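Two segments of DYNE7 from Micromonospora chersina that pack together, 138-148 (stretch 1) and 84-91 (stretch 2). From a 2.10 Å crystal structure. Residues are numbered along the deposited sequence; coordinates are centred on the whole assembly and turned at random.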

# COMPACT_ATOMS: atom_id res chain seq x y z
N LEU D 138 20.83 3.51 19.82
CA LEU D 138 19.54 2.84 19.75
C LEU D 138 19.25 2.09 21.06
O LEU D 138 18.14 2.19 21.57
CB LEU D 138 19.49 1.91 18.52
CG LEU D 138 18.20 1.13 18.25
CD1 LEU D 138 16.93 2.06 18.30
CD2 LEU D 138 18.28 0.41 16.91
N ARG D 139 20.23 1.34 21.59
CA ARG D 139 20.12 0.69 22.91
C ARG D 139 19.66 1.71 23.97
O ARG D 139 18.67 1.49 24.66
CB ARG D 139 21.50 0.09 23.31
CG ARG D 139 21.43 -0.88 24.49
CD ARG D 139 22.66 -0.82 25.38
NE ARG D 139 22.50 -1.55 26.65
CZ ARG D 139 21.92 -1.06 27.75
NH1 ARG D 139 21.39 0.16 27.75
NH2 ARG D 139 21.84 -1.80 28.85
N ARG D 140 20.39 2.83 24.05
CA ARG D 140 20.15 3.98 24.91
C ARG D 140 18.69 4.52 24.75
O ARG D 140 17.97 4.69 25.72
CB ARG D 140 21.18 5.06 24.53
CG ARG D 140 21.56 6.02 25.60
CD ARG D 140 22.91 6.67 25.33
NE ARG D 140 22.91 7.56 24.15
CZ ARG D 140 23.79 7.48 23.15
NH1 ARG D 140 24.74 6.56 23.15
NH2 ARG D 140 23.71 8.32 22.13
N ALA D 141 18.27 4.74 23.51
CA ALA D 141 16.95 5.30 23.19
C ALA D 141 15.79 4.32 23.56
O ALA D 141 14.82 4.73 24.22
CB ALA D 141 16.90 5.67 21.71
N LEU D 142 15.92 3.03 23.16
CA LEU D 142 14.89 2.01 23.48
C LEU D 142 14.76 1.72 24.97
O LEU D 142 13.65 1.47 25.43
CB LEU D 142 15.16 0.70 22.75
CG LEU D 142 14.97 0.65 21.25
CD1 LEU D 142 15.70 -0.54 20.72
CD2 LEU D 142 13.48 0.63 20.85
N SER D 143 15.87 1.76 25.73
CA SER D 143 15.85 1.44 27.16
C SER D 143 14.99 2.40 27.98
O SER D 143 14.53 2.04 29.05
CB SER D 143 17.26 1.31 27.71
OG SER D 143 17.88 0.22 27.05
N ARG D 144 14.71 3.59 27.45
CA ARG D 144 13.81 4.56 28.11
C ARG D 144 12.35 4.12 28.08
O ARG D 144 11.54 4.64 28.84
CB ARG D 144 13.98 5.96 27.50
CG ARG D 144 15.40 6.51 27.66
CD ARG D 144 15.49 8.02 27.50
NE ARG D 144 15.04 8.48 26.19
CZ ARG D 144 15.83 8.66 25.14
NH1 ARG D 144 17.14 8.43 25.23
NH2 ARG D 144 15.33 9.09 23.98
N TYR D 145 12.01 3.15 27.20
CA TYR D 145 10.65 2.63 27.04
C TYR D 145 10.56 1.13 27.35
O TYR D 145 9.72 0.44 26.77
CB TYR D 145 10.13 2.92 25.61
CG TYR D 145 10.20 4.39 25.26
CD1 TYR D 145 9.21 5.28 25.66
CD2 TYR D 145 11.31 4.92 24.60
CE1 TYR D 145 9.28 6.64 25.36
CE2 TYR D 145 11.39 6.28 24.30
CZ TYR D 145 10.37 7.13 24.67
OH TYR D 145 10.48 8.46 24.35
N ALA D 146 11.45 0.63 28.21
CA ALA D 146 11.47 -0.78 28.61
C ALA D 146 10.21 -1.21 29.39
O ALA D 146 9.79 -0.55 30.34
CB ALA D 146 12.73 -1.12 29.42
N VAL D 147 9.64 -2.34 28.95
CA VAL D 147 8.57 -3.05 29.67
C VAL D 147 9.19 -3.53 31.00
O VAL D 147 10.32 -3.98 30.99
CB VAL D 147 8.01 -4.21 28.79
CG1 VAL D 147 7.18 -5.21 29.60
CG2 VAL D 147 7.19 -3.65 27.64
N VAL D 148 8.47 -3.36 32.12
CA VAL D 148 8.96 -3.80 33.44
C VAL D 148 8.23 -5.04 33.97
O VAL D 148 7.02 -5.20 33.76
CB VAL D 148 9.05 -2.66 34.51
CG1 VAL D 148 9.89 -1.50 34.01
CG2 VAL D 148 7.67 -2.15 34.93
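Stretch 2 84-91: RMMLDRLD

The contact between these two segments of DYNE7 is a mixed one, in which a strand lies across helix 138-143 through apolar side chains and is then pinned to the chain that follows by a single two-bonded backbone bridge. It illustrates a general economy: a chain following a helix can use peptide groups to tie itself to a neighbouring strand.

Stretch 2 is strand throughout, 84-91, continuing one that begins earlier in the chain, and is extended except at Asp88 (phi/psi -84/-49). It crosses helix 138-143 at -113°, the N-to-C directions making 113°, with the axes 8.9 Å apart at their closest. Such spacing leaves room for a layer of side chains. Leu142, whose CA-to-CB bond points toward the strand, supplies much of that layer. Its CD1 lies 3.8 Å from CD1 of Leu90, its CB 4.0 Å from CD2 of Leu87, and its CD2 4.4 Å from CE of Met85, so one leucine meets three residues of the strand. One turn earlier, CG of Arg139 rests 3.8 Å from CD2 of Leu90, an aliphatic contact made by a charged residue.

A type I turn from Ser143 to Ala146 then brings the backbone alongside the strand, where Ala146 and Leu87 are bridged with their CA atoms 4.6 Å apart. Here the chains run the same way, Tyr145, Ala146 and Val147 matching Met86, Leu87 and Asp88 in order. Leu87 N donates to Tyr145 O at 2.9 Å, and Leu87 O accepts from Val147 N at 2.8 Å, the latter bond nearly straight at 171°. Ala146 CA also approaches Leu87 O at 3.6 Å in a CA-H...O contact.

The Val147 side chain adds to the bridge: its CG2 sits 3.7 Å from CB of Met86 and 3.4 Å from OD1 of Asp88. A water donates to Val147 O at 2.7 Å and to Asp88 O at 3.2 Å, linking the backbones.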

# COMPACT_ATOMS: atom_id res chain seq x y z
N ARG D 84 1.51 3.10 20.15
CA ARG D 84 2.33 3.24 21.34
C ARG D 84 3.31 2.10 21.43
O ARG D 84 2.91 0.95 21.57
CB ARG D 84 1.43 3.30 22.59
CG ARG D 84 0.42 4.43 22.52
CD ARG D 84 -0.47 4.38 23.72
NE ARG D 84 -1.43 5.48 23.73
CZ ARG D 84 -2.42 5.58 24.61
NH1 ARG D 84 -2.59 4.65 25.55
NH2 ARG D 84 -3.26 6.61 24.56
N MET D 85 4.60 2.41 21.32
CA MET D 85 5.66 1.41 21.27
C MET D 85 6.41 1.27 22.60
O MET D 85 6.76 2.25 23.25
CB MET D 85 6.64 1.74 20.15
CG MET D 85 7.62 0.62 19.85
SD MET D 85 8.70 1.06 18.46
CE MET D 85 9.73 2.37 19.28
N MET D 86 6.71 0.02 22.97
CA MET D 86 7.57 -0.28 24.12
C MET D 86 8.62 -1.31 23.76
O MET D 86 8.38 -2.16 22.91
CB MET D 86 6.72 -0.80 25.28
CG MET D 86 5.80 0.26 25.83
SD MET D 86 5.22 0.01 27.47
CE MET D 86 6.70 0.51 28.41
N LEU D 87 9.79 -1.22 24.41
CA LEU D 87 10.81 -2.25 24.31
C LEU D 87 10.43 -3.45 25.19
O LEU D 87 10.25 -3.30 26.40
CB LEU D 87 12.20 -1.71 24.69
CG LEU D 87 13.36 -2.71 24.75
CD1 LEU D 87 13.74 -3.14 23.37
CD2 LEU D 87 14.56 -2.13 25.50
N ASP D 88 10.30 -4.64 24.58
CA ASP D 88 10.10 -5.89 25.33
C ASP D 88 11.40 -6.48 25.80
O ASP D 88 11.51 -6.87 26.96
CB ASP D 88 9.36 -6.93 24.50
CG ASP D 88 7.92 -6.58 24.26
OD1 ASP D 88 7.40 -5.66 24.94
OD2 ASP D 88 7.28 -7.25 23.43
N ARG D 89 12.37 -6.58 24.89
CA ARG D 89 13.70 -7.09 25.23
C ARG D 89 14.71 -6.80 24.14
O ARG D 89 14.35 -6.69 22.95
CB ARG D 89 13.68 -8.58 25.65
CG ARG D 89 13.15 -9.54 24.61
CD ARG D 89 12.44 -10.72 25.23
NE ARG D 89 10.98 -10.62 25.07
CZ ARG D 89 10.30 -11.00 23.99
NH1 ARG D 89 10.94 -11.50 22.94
NH2 ARG D 89 8.98 -10.86 23.94
N LEU D 90 15.95 -6.66 24.56
CA LEU D 90 17.11 -6.48 23.71
C LEU D 90 17.95 -7.68 23.98
O LEU D 90 18.36 -7.89 25.12
CB LEU D 90 17.84 -5.19 24.09
CG LEU D 90 18.47 -4.48 22.93
CD1 LEU D 90 17.67 -3.23 22.54
CD2 LEU D 90 19.95 -4.16 23.23
N ASP D 91 18.11 -8.54 22.96
CA ASP D 91 18.83 -9.81 23.06
C ASP D 91 19.88 -9.94 21.94
O ASP D 91 19.58 -10.49 20.87
CB ASP D 91 17.82 -10.98 23.04
CG ASP D 91 18.40 -12.36 23.29
OD1 ASP D 91 19.49 -12.45 23.91
OD2 ASP D 91 17.75 -13.36 22.92
O HOH W 1 12.15 -4.54 29.08